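Local atomic coordinates of pyrrolidone-carboxylate peptidase (Pyrococcus furiosus, PDB entry 1X10), a protein that removes pyroglutamyl (5-oxoproline) groups from the N termini of polypeptides, generally when the second residue is not proline, acting as a thiol peptidase. Residues A107-S113 with M146-H151; V43-K49 with Y140-Y144; L115-I120 with V202-E206. The protein carries 3 engineered substitutions. One frame throughout, in Å; residues are numbered along the deposited sequence.

In the fold
From the N terminus, residues 43-49, which lead into helix 47-59, open the first long loop, and interaction 2 closes it at 140-144, with 90 residues between the two segments. Interaction 1 joins 107-113, around strand 110-112, to 146-151, closing a shorter loop of 32 residues. Interaction 3 closes a loop of 81 residues between 115-120 and 202-206, tying the start of helix 117-126 to the end of helix 189-206. Every pair of contacts crosses along the sequence. Interactions 1 and 2 share helix 141-156 and touch where Leu148 CD1 meets Lys49 CG at 3.5 Å, whereas interactions 2 and 3 lie on opposite sides of the chain's centre, with centres about 25 Å apart.

Interaction 1: residues A107-S113 with M146-H151; sequences APTAYFS and MYLSLH
Different first torsions bring Tyr147 and Tyr111 together. On the helix, Tyr147 CG stands opposite its own backbone N (chi1 -175°), which carries the ring out to the start of strand 110-112; on the strand, Tyr111 CG lies beside its backbone N and the ring reaches across the flank of helix 146-151 toward His151. The two rings meet obliquely, planes at 50°, with Tyr111 CD1 3.4 Å from Tyr147 CE1. Tyr147 OH donates to Pro108 O at 2.6 Å, reaching a lone pair in the carbonyl plane, a bond that ties the helix to the loop just before the strand; Pro108 O also takes a weak bond from Asn84 ND2. Tyr111 OH meets His151 ND1 at 2.8 Å at the imidazole edge, a hydrogen bond in which either may be the donor; the three rings form an aromatic cluster. One face of the Tyr111 ring lies against Leu150 C and His151 N, and Pro108 CB lies over the opposite face, offset toward the rim. Further toward Ser113, Leu150 CB packs on Tyr111 CB at 3.7 Å, and the extended Met146 brings CE within 4.0 Å of Ser113 CB. The 146-151 segment of helix 141-156 runs at 75° to strand 110-112, the axes 8.6 Å apart at closest approach; Met146 and Leu150 also rest on antiparallel strand 76-83, while Ala110 packs on Ala110 of the second subunit.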
ATOM      1  N   ALA A 107      25.678 -22.706 -12.374  1.00 16.45           N
ATOM      2  CA  ALA A 107      24.363 -23.151 -12.843  1.00 15.88           C
ATOM      3  C   ALA A 107      23.608 -22.003 -13.518  1.00 14.96           C
ATOM      4  O   ALA A 107      23.986 -20.845 -13.388  1.00 14.35           O
ATOM      5  CB  ALA A 107      23.550 -23.707 -11.672  1.00 15.76           C
ATOM      6  N   PRO A 108      22.526 -22.317 -14.252  1.00 14.63           N
ATOM      7  CA  PRO A 108      21.741 -21.289 -14.940  1.00 13.62           C
ATOM      8  C   PRO A 108      21.302 -20.149 -14.035  1.00 13.47           C
ATOM      9  O   PRO A 108      21.003 -20.345 -12.856  1.00 11.82           O
ATOM     10  CB  PRO A 108      20.554 -22.072 -15.495  1.00 14.53           C
ATOM     11  CG  PRO A 108      21.151 -23.425 -15.768  1.00 14.57           C
ATOM     12  CD  PRO A 108      21.979 -23.660 -14.524  1.00 14.72           C
ATOM     13  N   THR A 109      21.267 -18.951 -14.603  1.00 12.82           N
ATOM     14  CA  THR A 109      20.854 -17.768 -13.868  1.00 12.81           C
ATOM     15  C   THR A 109      19.448 -17.938 -13.296  1.00 12.57           C
ATOM     16  O   THR A 109      19.136 -17.395 -12.240  1.00 12.56           O
ATOM     17  CB  THR A 109      20.905 -16.532 -14.783  1.00 13.18           C
ATOM     18  OG1 THR A 109      22.270 -16.281 -15.139  1.00 13.68           O
ATOM     19  CG2 THR A 109      20.328 -15.304 -14.093  1.00 13.09           C
ATOM     20  N   ALA A 110      18.607 -18.704 -13.983  1.00 11.99           N
ATOM     21  CA  ALA A 110      17.244 -18.916 -13.507  1.00 12.14           C
ATOM     22  C   ALA A 110      16.571 -20.130 -14.131  1.00 11.83           C
ATOM     23  O   ALA A 110      17.017 -20.644 -15.156  1.00 11.53           O
ATOM     24  CB  ALA A 110      16.399 -17.672 -13.776  1.00 12.22           C
ATOM     25  N   TYR A 111      15.501 -20.582 -13.480  1.00 11.22           N
ATOM     26  CA  TYR A 111      14.690 -21.703 -13.946  1.00 11.65           C
ATOM     27  C   TYR A 111      13.228 -21.294 -13.848  1.00 11.26           C
ATOM     28  O   TYR A 111      12.803 -20.717 -12.842  1.00 10.92           O
ATOM     29  CB  TYR A 111      14.860 -22.951 -13.068  1.00 12.04           C
ATOM     30  CG  TYR A 111      16.146 -23.720 -13.241  1.00 12.74           C
ATOM     31  CD1 TYR A 111      17.144 -23.669 -12.265  1.00 13.08           C
ATOM     32  CD2 TYR A 111      16.350 -24.534 -14.354  1.00 13.06           C
ATOM     33  CE1 TYR A 111      18.309 -24.415 -12.388  1.00 13.53           C
ATOM     34  CE2 TYR A 111      17.517 -25.286 -14.491  1.00 13.87           C
ATOM     35  CZ  TYR A 111      18.489 -25.219 -13.497  1.00 13.97           C
ATOM     36  OH  TYR A 111      19.631 -25.965 -13.602  1.00 13.88           O
ATOM     37  N   PHE A 112      12.456 -21.597 -14.883  1.00 11.67           N
ATOM     38  CA  PHE A 112      11.026 -21.311 -14.855  1.00 11.51           C
ATOM     39  C   PHE A 112      10.376 -22.461 -14.090  1.00 11.50           C
ATOM     40  O   PHE A 112      10.849 -23.601 -14.164  1.00 11.61           O
ATOM     41  CB  PHE A 112      10.443 -21.298 -16.269  1.00 12.34           C
ATOM     42  CG  PHE A 112      10.685 -20.027 -17.020  1.00 13.19           C
ATOM     43  CD1 PHE A 112      11.154 -20.062 -18.330  1.00 13.77           C
ATOM     44  CD2 PHE A 112      10.409 -18.793 -16.436  1.00 13.71           C
ATOM     45  CE1 PHE A 112      11.345 -18.888 -19.054  1.00 13.85           C
ATOM     46  CE2 PHE A 112      10.597 -17.607 -17.155  1.00 14.06           C
ATOM     47  CZ  PHE A 112      11.066 -17.660 -18.466  1.00 13.53           C
ATOM     48  N   SER A 113       9.307 -22.166 -13.357  1.00 10.96           N
ATOM     49  CA  SER A 113       8.583 -23.205 -12.628  1.00 11.45           C
ATOM     50  C   SER A 113       8.028 -24.156 -13.673  1.00 11.14           C
ATOM     51  O   SER A 113       7.669 -23.727 -14.770  1.00 11.06           O
ATOM     52  CB  SER A 113       7.418 -22.595 -11.837  1.00 11.37           C
ATOM     53  OG  SER A 113       6.566 -23.607 -11.316  1.00 12.40           O
ATOM     54  N   MET A 146      13.164 -23.032  -3.992  1.00 10.15           N
ATOM     55  CA  MET A 146      12.543 -23.126  -5.310  1.00 10.52           C
ATOM     56  C   MET A 146      13.599 -23.415  -6.377  1.00 10.72           C
ATOM     57  O   MET A 146      13.403 -24.273  -7.242  1.00 10.80           O
ATOM     58  CB  MET A 146      11.812 -21.824  -5.657  1.00 10.35           C
ATOM     59  CG  MET A 146      11.061 -21.886  -6.988  1.00  9.81           C
ATOM     60  SD  MET A 146      10.360 -20.290  -7.476  1.00 10.13           S
ATOM     61  CE  MET A 146       9.627 -20.746  -9.071  1.00  8.62           C
ATOM     62  N   TYR A 147      14.721 -22.703  -6.307  1.00 11.00           N
ATOM     63  CA  TYR A 147      15.797 -22.880  -7.273  1.00 11.09           C
ATOM     64  C   TYR A 147      16.439 -24.264  -7.172  1.00 10.95           C
ATOM     65  O   TYR A 147      16.638 -24.940  -8.182  1.00 10.61           O
ATOM     66  CB  TYR A 147      16.874 -21.798  -7.084  1.00 11.39           C
ATOM     67  CG  TYR A 147      17.961 -21.861  -8.136  1.00 12.39           C
ATOM     68  CD1 TYR A 147      17.824 -21.188  -9.352  1.00 12.46           C
ATOM     69  CD2 TYR A 147      19.085 -22.670  -7.953  1.00 12.08           C
ATOM     70  CE1 TYR A 147      18.768 -21.322 -10.359  1.00 11.78           C
ATOM     71  CE2 TYR A 147      20.037 -22.817  -8.962  1.00 12.21           C
ATOM     72  CZ  TYR A 147      19.872 -22.143 -10.163  1.00 12.38           C
ATOM     73  OH  TYR A 147      20.786 -22.319 -11.177  1.00 10.05           O
ATOM     74  N   LEU A 148      16.774 -24.675  -5.954  1.00 10.59           N
ATOM     75  CA  LEU A 148      17.402 -25.973  -5.735  1.00 11.16           C
ATOM     76  C   LEU A 148      16.505 -27.112  -6.212  1.00 11.06           C
ATOM     77  O   LEU A 148      16.983 -28.098  -6.773  1.00 10.96           O
ATOM     78  CB  LEU A 148      17.739 -26.155  -4.248  1.00 11.37           C
ATOM     79  CG  LEU A 148      18.911 -25.298  -3.752  1.00 12.16           C
ATOM     80  CD1 LEU A 148      18.961 -25.288  -2.219  1.00 12.49           C
ATOM     81  CD2 LEU A 148      20.206 -25.852  -4.334  1.00 12.43           C
ATOM     82  N   SER A 149      15.202 -26.975  -6.005  1.00 10.63           N
ATOM     83  CA  SER A 149      14.277 -28.019  -6.435  1.00 10.71           C
ATOM     84  C   SER A 149      14.263 -28.109  -7.959  1.00 10.66           C
ATOM     85  O   SER A 149      14.352 -29.202  -8.536  1.00 10.28           O
ATOM     86  CB  SER A 149      12.867 -27.732  -5.904  1.00 11.02           C
ATOM     87  OG  SER A 149      11.987 -28.810  -6.176  1.00 10.60           O
ATOM     88  N   LEU A 150      14.167 -26.959  -8.618  1.00 11.08           N
ATOM     89  CA  LEU A 150      14.148 -26.933 -10.076  1.00 11.65           C
ATOM     90  C   LEU A 150      15.484 -27.393 -10.664  1.00 11.85           C
ATOM     91  O   LEU A 150      15.515 -28.032 -11.717  1.00 12.36           O
ATOM     92  CB  LEU A 150      13.792 -25.529 -10.577  1.00 11.12           C
ATOM     93  CG  LEU A 150      12.308 -25.189 -10.430  1.00 11.46           C
ATOM     94  CD1 LEU A 150      12.089 -23.696 -10.589  1.00 10.84           C
ATOM     95  CD2 LEU A 150      11.507 -25.980 -11.455  1.00 11.49           C
ATOM     96  N   HIS A 151      16.579 -27.072  -9.980  1.00 12.35           N
ATOM     97  CA  HIS A 151      17.913 -27.481 -10.430  1.00 12.76           C
ATOM     98  C   HIS A 151      18.032 -29.000 -10.296  1.00 13.43           C
ATOM     99  O   HIS A 151      18.644 -29.672 -11.133  1.00 13.04           O
ATOM    100  CB  HIS A 151      18.990 -26.800  -9.577  1.00 13.87           C
ATOM    101  CG  HIS A 151      20.393 -27.129  -9.992  1.00 14.34           C
ATOM    102  ND1 HIS A 151      20.906 -26.778 -11.222  1.00 14.67           N
ATOM    103  CD2 HIS A 151      21.391 -27.768  -9.336  1.00 14.48           C
ATOM    104  CE1 HIS A 151      22.161 -27.185 -11.306  1.00 14.85           C
ATOM    105  NE2 HIS A 151      22.479 -27.789 -10.175  1.00 14.97           N
TER

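Interaction 2: residues V43-K49 with Y140-Y144; sequences VVFGKAK and YLSNY. Engineered in segment 140-144: Ser142 (natural residue Cys).
The Phe45 ring carries Leu141 on one face, CG standing 4.2 Å from its centroid in a CH-pi contact, and has Tyr144 at its edge. The same pair is T-shaped: Phe45 CD2 sits over the centre of the Tyr144 face, 3.9 Å from Tyr144 CD1, with the planes at 86°. Tyr140 completes the aromatic cluster more loosely, its CD1 4.0 Å from Phe45 CZ, an approach that belongs neither to a face nor to an edge. At the rim of the Tyr144 ring lie Ala48 CB and the backbone N of Lys49, near its plane. CG of Tyr144 is turned opposite its backbone N (chi1 -180°), and this directs the phenol to the start of helix 47-59. There its OH accepts a hydrogen bond from Gly46 N at 2.8 Å, with an N-H...O angle of 145°. Gly46 is the N-cap residue of that helix, just as Tyr140 is of helix 141-156, so two helix starts are joined. The second of these helices carries one active-site position: Ser142, engineered from the natural cysteine, stands in its first turn and is hydrogen-bonded through OG to His166 NE2. Leu141, just before it, packs between Phe45 and Ala48, its CD2 3.7 Å from Ala48 CB. Lys49 crosses the far end of the phenol nearly at a right angle, CB 3.4 Å from Tyr144 OH. The Tyr140 hydroxyl, in turn, is hydrogen-bonded to Pro91 O, outside both segments.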
ATOM      1  N   VAL A  43      14.287 -22.470   8.134  1.00 11.64           N
ATOM      2  CA  VAL A  43      14.531 -21.217   7.430  1.00 12.66           C
ATOM      3  C   VAL A  43      15.992 -20.884   7.731  1.00 13.22           C
ATOM      4  O   VAL A  43      16.310 -19.932   8.447  1.00 12.40           O
ATOM      5  CB  VAL A  43      13.597 -20.093   7.937  1.00 13.12           C
ATOM      6  CG1 VAL A  43      13.870 -18.798   7.175  1.00 13.29           C
ATOM      7  CG2 VAL A  43      12.136 -20.504   7.731  1.00 12.83           C
ATOM      8  N   VAL A  44      16.873 -21.701   7.162  1.00 12.92           N
ATOM      9  CA  VAL A  44      18.309 -21.580   7.372  1.00 13.52           C
ATOM     10  C   VAL A  44      19.056 -21.964   6.102  1.00 13.41           C
ATOM     11  O   VAL A  44      18.877 -23.062   5.588  1.00 12.60           O
ATOM     12  CB  VAL A  44      18.765 -22.538   8.495  1.00 14.03           C
ATOM     13  CG1 VAL A  44      20.276 -22.414   8.711  1.00 14.21           C
ATOM     14  CG2 VAL A  44      17.986 -22.248   9.779  1.00 14.18           C
ATOM     15  N   PHE A  45      19.891 -21.064   5.593  1.00 13.84           N
ATOM     16  CA  PHE A  45      20.651 -21.373   4.391  1.00 14.49           C
ATOM     17  C   PHE A  45      21.597 -22.536   4.691  1.00 14.88           C
ATOM     18  O   PHE A  45      22.126 -22.641   5.795  1.00 14.48           O
ATOM     19  CB  PHE A  45      21.460 -20.159   3.931  1.00 14.68           C
ATOM     20  CG  PHE A  45      20.616 -19.014   3.447  1.00 14.65           C
ATOM     21  CD1 PHE A  45      20.451 -17.870   4.223  1.00 14.76           C
ATOM     22  CD2 PHE A  45      19.995 -19.076   2.204  1.00 14.28           C
ATOM     23  CE1 PHE A  45      19.680 -16.799   3.763  1.00 14.79           C
ATOM     24  CE2 PHE A  45      19.225 -18.015   1.733  1.00 14.48           C
ATOM     25  CZ  PHE A  45      19.067 -16.871   2.515  1.00 14.41           C
ATOM     26  N   GLY A  46      21.810 -23.396   3.700  1.00 15.24           N
ATOM     27  CA  GLY A  46      22.681 -24.543   3.890  1.00 15.77           C
ATOM     28  C   GLY A  46      21.894 -25.718   4.439  1.00 16.24           C
ATOM     29  O   GLY A  46      21.663 -26.705   3.739  1.00 16.44           O
ATOM     30  N   LYS A  47      21.473 -25.607   5.693  1.00 16.62           N
ATOM     31  CA  LYS A  47      20.703 -26.658   6.338  1.00 17.27           C
ATOM     32  C   LYS A  47      19.448 -26.982   5.527  1.00 17.60           C
ATOM     33  O   LYS A  47      19.101 -28.153   5.350  1.00 17.06           O
ATOM     34  CB  LYS A  47      20.315 -26.223   7.752  1.00 19.21           C
ATOM     35  CG  LYS A  47      19.689 -27.317   8.596  1.00 21.12           C
ATOM     36  CD  LYS A  47      19.619 -26.894  10.061  1.00 24.01           C
ATOM     37  CE  LYS A  47      21.014 -26.602  10.621  1.00 24.85           C
ATOM     38  NZ  LYS A  47      20.993 -26.196  12.059  1.00 25.93           N
ATOM     39  N   ALA A  48      18.777 -25.944   5.032  1.00 16.48           N
ATOM     40  CA  ALA A  48      17.570 -26.132   4.237  1.00 16.65           C
ATOM     41  C   ALA A  48      17.892 -26.945   2.987  1.00 16.75           C
ATOM     42  O   ALA A  48      17.102 -27.788   2.561  1.00 16.59           O
ATOM     43  CB  ALA A  48      16.980 -24.783   3.849  1.00 15.76           C
ATOM     44  N   LYS A  49      19.054 -26.689   2.395  1.00 16.99           N
ATOM     45  CA  LYS A  49      19.458 -27.424   1.200  1.00 18.04           C
ATOM     46  C   LYS A  49      19.672 -28.898   1.538  1.00 17.57           C
ATOM     47  O   LYS A  49      19.243 -29.780   0.798  1.00 17.57           O
ATOM     48  CB  LYS A  49      20.750 -26.843   0.618  1.00 19.12           C
ATOM     49  CG  LYS A  49      21.169 -27.497  -0.694  1.00 20.91           C
ATOM     50  CD  LYS A  49      22.327 -26.767  -1.348  1.00 22.77           C
ATOM     51  CE  LYS A  49      23.653 -27.136  -0.722  1.00 24.68           C
ATOM     52  NZ  LYS A  49      24.031 -28.538  -1.064  1.00 27.18           N
ATOM     53  N   TYR A 140      15.463 -14.822  -0.670  1.00 12.16           N
ATOM     54  CA  TYR A 140      15.639 -15.350   0.675  1.00 12.36           C
ATOM     55  C   TYR A 140      15.490 -16.876   0.608  1.00 11.92           C
ATOM     56  O   TYR A 140      15.864 -17.487  -0.387  1.00 11.23           O
ATOM     57  CB  TYR A 140      14.595 -14.708   1.599  1.00 12.43           C
ATOM     58  CG  TYR A 140      14.775 -14.930   3.091  1.00 13.84           C
ATOM     59  CD1 TYR A 140      15.987 -14.653   3.726  1.00 14.42           C
ATOM     60  CD2 TYR A 140      13.701 -15.355   3.880  1.00 14.07           C
ATOM     61  CE1 TYR A 140      16.125 -14.788   5.110  1.00 14.98           C
ATOM     62  CE2 TYR A 140      13.828 -15.495   5.267  1.00 14.84           C
ATOM     63  CZ  TYR A 140      15.041 -15.209   5.872  1.00 14.96           C
ATOM     64  OH  TYR A 140      15.166 -15.343   7.236  1.00 14.57           O
ATOM     65  N   LEU A 141      14.936 -17.505   1.640  1.00 11.88           N
ATOM     66  CA  LEU A 141      14.824 -18.961   1.612  1.00 12.14           C
ATOM     67  C   LEU A 141      13.796 -19.574   0.669  1.00 11.97           C
ATOM     68  O   LEU A 141      14.004 -20.682   0.183  1.00 11.97           O
ATOM     69  CB  LEU A 141      14.635 -19.499   3.030  1.00 14.01           C
ATOM     70  CG  LEU A 141      16.050 -19.685   3.598  1.00 15.55           C
ATOM     71  CD1 LEU A 141      16.133 -19.230   5.020  1.00 16.55           C
ATOM     72  CD2 LEU A 141      16.470 -21.134   3.433  1.00 15.01           C
ATOM     73  N   SER A 142      12.699 -18.875   0.396  1.00 10.94           N
ATOM     74  CA  SER A 142      11.700 -19.425  -0.518  1.00 10.69           C
ATOM     75  C   SER A 142      12.321 -19.620  -1.898  1.00 10.17           C
ATOM     76  O   SER A 142      12.205 -20.694  -2.485  1.00 10.40           O
ATOM     77  CB  SER A 142      10.490 -18.497  -0.616  1.00 10.44           C
ATOM     78  OG  SER A 142       9.783 -18.478   0.615  1.00 10.20           O
ATOM     79  N   ASN A 143      12.983 -18.583  -2.407  1.00  9.80           N
ATOM     80  CA  ASN A 143      13.625 -18.649  -3.717  1.00 10.11           C
ATOM     81  C   ASN A 143      14.743 -19.690  -3.720  1.00 10.10           C
ATOM     82  O   ASN A 143      14.958 -20.394  -4.707  1.00  9.97           O
ATOM     83  CB  ASN A 143      14.204 -17.281  -4.087  1.00 10.20           C
ATOM     84  CG  ASN A 143      14.972 -17.309  -5.384  1.00 10.02           C
ATOM     85  OD1 ASN A 143      14.388 -17.364  -6.467  1.00  9.87           O
ATOM     86  ND2 ASN A 143      16.301 -17.281  -5.282  1.00 10.42           N
ATOM     87  N   TYR A 144      15.452 -19.765  -2.600  1.00 10.45           N
ATOM     88  CA  TYR A 144      16.561 -20.694  -2.405  1.00 10.35           C
ATOM     89  C   TYR A 144      16.079 -22.130  -2.644  1.00 10.35           C
ATOM     90  O   TYR A 144      16.652 -22.864  -3.453  1.00  9.98           O
ATOM     91  CB  TYR A 144      17.085 -20.523  -0.975  1.00 10.38           C
ATOM     92  CG  TYR A 144      18.250 -21.393  -0.553  1.00 11.18           C
ATOM     93  CD1 TYR A 144      19.544 -21.157  -1.026  1.00 11.63           C
ATOM     94  CD2 TYR A 144      18.073 -22.397   0.400  1.00 10.85           C
ATOM     95  CE1 TYR A 144      20.637 -21.897  -0.543  1.00 11.55           C
ATOM     96  CE2 TYR A 144      19.148 -23.134   0.885  1.00 11.77           C
ATOM     97  CZ  TYR A 144      20.424 -22.878   0.415  1.00 11.86           C
ATOM     98  OH  TYR A 144      21.477 -23.586   0.938  1.00 12.62           O
TER

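Interaction 3: residues L115-I120 with V202-E206; sequences LPIKKI and VALEE
Pro116 overlaps the last turn of helix 189-206 with its ring, CG lying 4.0 Å from Val202 CG1. The same CG is 4.1 Å from Ala203 CA, while Pro116 CB meets Glu206 CG at 4.0 Å. The ring therefore bears on residues i, i+1 and i+4 (202, 203, 206), which lie on one flank. Val202 answers with a single methyl. Its CG1, opposite the backbone N (chi1 177°), sits between Pro116, Ile120 CG1 at 3.8 Å and Lys119 CB at 3.9 Å, so that one branch meets three neighbours. Pro116 is the centre of an inverse gamma turn, whose bond from Ile117 N to Leu115 O is weak, and it also holds the N-cap position of helix 117-126; the contact thus packs the start of one helix against the C-terminal end of another. Beside this apolar patch runs an ion pair. The Lys119 chain is extended beyond CG and crosses Glu206 at about a right angle, and the Glu206 chain bends at chi2 (64°) to bring its carboxylate up to it. Lys119 NZ donates to Glu206 OE2 at 2.9 Å on the syn lone pair and, more weakly, to OE1 at 3.1 Å, a salt bridge in which one ammonium reaches both carboxylate oxygens, on the more exposed side of the contact. On the sheet side, Leu115, Pro116 and Glu206 all touch Met161 of strand 161-167, and Ala203 rests on Ile63 of strand 63-69. Next to Lys119, Lys118 turns elsewhere and forms a salt bridge with Asp100 of the second subunit.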
ATOM      1  N   LEU A 115       5.443 -26.152 -12.933  1.00 11.07           N
ATOM      2  CA  LEU A 115       4.079 -26.453 -12.527  1.00 11.54           C
ATOM      3  C   LEU A 115       3.225 -25.749 -13.574  1.00 12.04           C
ATOM      4  O   LEU A 115       3.669 -24.779 -14.193  1.00 12.96           O
ATOM      5  CB  LEU A 115       3.768 -25.853 -11.148  1.00 12.03           C
ATOM      6  CG  LEU A 115       4.497 -26.399  -9.917  1.00 11.48           C
ATOM      7  CD1 LEU A 115       4.060 -25.612  -8.693  1.00 11.28           C
ATOM      8  CD2 LEU A 115       4.176 -27.876  -9.738  1.00 11.66           C
ATOM      9  N   PRO A 116       2.004 -26.241 -13.818  1.00 12.24           N
ATOM     10  CA  PRO A 116       1.144 -25.589 -14.809  1.00 12.79           C
ATOM     11  C   PRO A 116       0.538 -24.373 -14.101  1.00 13.11           C
ATOM     12  O   PRO A 116      -0.640 -24.365 -13.745  1.00 12.69           O
ATOM     13  CB  PRO A 116       0.116 -26.671 -15.128  1.00 12.48           C
ATOM     14  CG  PRO A 116      -0.040 -27.369 -13.790  1.00 12.54           C
ATOM     15  CD  PRO A 116       1.392 -27.480 -13.303  1.00 12.45           C
ATOM     16  N   ILE A 117       1.365 -23.348 -13.900  1.00 13.69           N
ATOM     17  CA  ILE A 117       0.945 -22.158 -13.169  1.00 14.11           C
ATOM     18  C   ILE A 117      -0.304 -21.436 -13.655  1.00 14.80           C
ATOM     19  O   ILE A 117      -1.115 -21.007 -12.835  1.00 14.64           O
ATOM     20  CB  ILE A 117       2.110 -21.142 -13.028  1.00 13.99           C
ATOM     21  CG1 ILE A 117       2.487 -20.545 -14.382  1.00 14.52           C
ATOM     22  CG2 ILE A 117       3.326 -21.840 -12.415  1.00 13.14           C
ATOM     23  CD1 ILE A 117       3.590 -19.480 -14.273  1.00 15.49           C
ATOM     24  N   LYS A 118      -0.479 -21.297 -14.965  1.00 15.30           N
ATOM     25  CA  LYS A 118      -1.674 -20.619 -15.467  1.00 16.27           C
ATOM     26  C   LYS A 118      -2.941 -21.438 -15.197  1.00 15.73           C
ATOM     27  O   LYS A 118      -3.979 -20.878 -14.844  1.00 15.64           O
ATOM     28  CB  LYS A 118      -1.538 -20.314 -16.965  1.00 16.87           C
ATOM     29  CG  LYS A 118      -0.558 -19.176 -17.285  1.00 18.46           C
ATOM     30  CD  LYS A 118      -0.965 -17.878 -16.572  1.00 20.00           C
ATOM     31  CE  LYS A 118       0.011 -16.726 -16.828  1.00 20.94           C
ATOM     32  NZ  LYS A 118      -0.026 -16.218 -18.227  1.00 21.55           N
ATOM     33  N   LYS A 119      -2.860 -22.756 -15.359  1.00 15.57           N
ATOM     34  CA  LYS A 119      -4.018 -23.609 -15.099  1.00 15.59           C
ATOM     35  C   LYS A 119      -4.357 -23.606 -13.608  1.00 14.71           C
ATOM     36  O   LYS A 119      -5.528 -23.634 -13.225  1.00 13.99           O
ATOM     37  CB  LYS A 119      -3.752 -25.041 -15.567  1.00 16.13           C
ATOM     38  CG  LYS A 119      -3.708 -25.195 -17.078  1.00 17.95           C
ATOM     39  CD  LYS A 119      -3.566 -26.651 -17.471  1.00 19.62           C
ATOM     40  CE  LYS A 119      -3.640 -26.825 -18.982  1.00 21.14           C
ATOM     41  NZ  LYS A 119      -3.470 -28.251 -19.378  1.00 22.65           N
ATOM     42  N   ILE A 120      -3.328 -23.583 -12.767  1.00 14.38           N
ATOM     43  CA  ILE A 120      -3.540 -23.554 -11.327  1.00 13.69           C
ATOM     44  C   ILE A 120      -4.254 -22.248 -10.960  1.00 14.59           C
ATOM     45  O   ILE A 120      -5.247 -22.258 -10.238  1.00 13.75           O
ATOM     46  CB  ILE A 120      -2.192 -23.656 -10.570  1.00 13.81           C
ATOM     47  CG1 ILE A 120      -1.605 -25.056 -10.762  1.00 13.05           C
ATOM     48  CG2 ILE A 120      -2.385 -23.351  -9.094  1.00 13.04           C
ATOM     49  CD1 ILE A 120      -0.210 -25.232 -10.186  1.00 13.82           C
ATOM     50  N   VAL A 202      -4.353 -30.016  -9.747  1.00 14.91           N
ATOM     51  CA  VAL A 202      -4.134 -29.536 -11.107  1.00 15.31           C
ATOM     52  C   VAL A 202      -2.808 -30.062 -11.669  1.00 15.75           C
ATOM     53  O   VAL A 202      -2.731 -30.430 -12.844  1.00 15.12           O
ATOM     54  CB  VAL A 202      -4.149 -27.994 -11.156  1.00 15.14           C
ATOM     55  CG1 VAL A 202      -3.843 -27.509 -12.571  1.00 15.05           C
ATOM     56  CG2 VAL A 202      -5.515 -27.477 -10.693  1.00 15.43           C
ATOM     57  N   ALA A 203      -1.773 -30.103 -10.836  1.00 16.08           N
ATOM     58  CA  ALA A 203      -0.477 -30.605 -11.279  1.00 17.37           C
ATOM     59  C   ALA A 203      -0.620 -32.079 -11.658  1.00 18.75           C
ATOM     60  O   ALA A 203      -0.182 -32.503 -12.732  1.00 18.48           O
ATOM     61  CB  ALA A 203       0.565 -30.442 -10.172  1.00 17.00           C
ATOM     62  N   LEU A 204      -1.242 -32.856 -10.776  1.00 19.97           N
ATOM     63  CA  LEU A 204      -1.442 -34.279 -11.020  1.00 22.25           C
ATOM     64  C   LEU A 204      -2.202 -34.533 -12.318  1.00 24.54           C
ATOM     65  O   LEU A 204      -1.810 -35.378 -13.122  1.00 24.16           O
ATOM     66  CB  LEU A 204      -2.198 -34.918  -9.852  1.00 21.89           C
ATOM     67  CG  LEU A 204      -1.408 -35.129  -8.559  1.00 20.85           C
ATOM     68  CD1 LEU A 204      -2.359 -35.498  -7.435  1.00 20.54           C
ATOM     69  CD2 LEU A 204      -0.363 -36.220  -8.768  1.00 20.68           C
ATOM     70  N   GLU A 205      -3.289 -33.800 -12.521  1.00 27.50           N
ATOM     71  CA  GLU A 205      -4.091 -33.955 -13.728  1.00 31.29           C
ATOM     72  C   GLU A 205      -3.271 -33.621 -14.968  1.00 33.42           C
ATOM     73  O   GLU A 205      -3.507 -34.163 -16.051  1.00 32.75           O
ATOM     74  CB  GLU A 205      -5.317 -33.046 -13.663  1.00 32.31           C
ATOM     75  CG  GLU A 205      -6.327 -33.455 -12.605  1.00 34.77           C
ATOM     76  CD  GLU A 205      -7.446 -32.440 -12.445  1.00 36.31           C
ATOM     77  OE1 GLU A 205      -8.054 -32.058 -13.468  1.00 37.08           O
ATOM     78  OE2 GLU A 205      -7.719 -32.027 -11.296  1.00 37.36           O
ATOM     79  N   GLU A 206      -2.304 -32.728 -14.800  1.00 35.97           N
ATOM     80  CA  GLU A 206      -1.448 -32.315 -15.899  1.00 39.19           C
ATOM     81  C   GLU A 206      -0.543 -33.465 -16.329  1.00 41.03           C
ATOM     82  O   GLU A 206      -0.283 -33.643 -17.517  1.00 41.08           O
ATOM     83  CB  GLU A 206      -0.606 -31.108 -15.478  1.00 39.72           C
ATOM     84  CG  GLU A 206       0.017 -30.349 -16.637  1.00 40.79           C
ATOM     85  CD  GLU A 206      -1.018 -29.711 -17.551  1.00 41.41           C
ATOM     86  OE1 GLU A 206      -0.616 -29.065 -18.540  1.00 41.77           O
ATOM     87  OE2 GLU A 206      -2.233 -29.854 -17.283  1.00 41.86           O
TER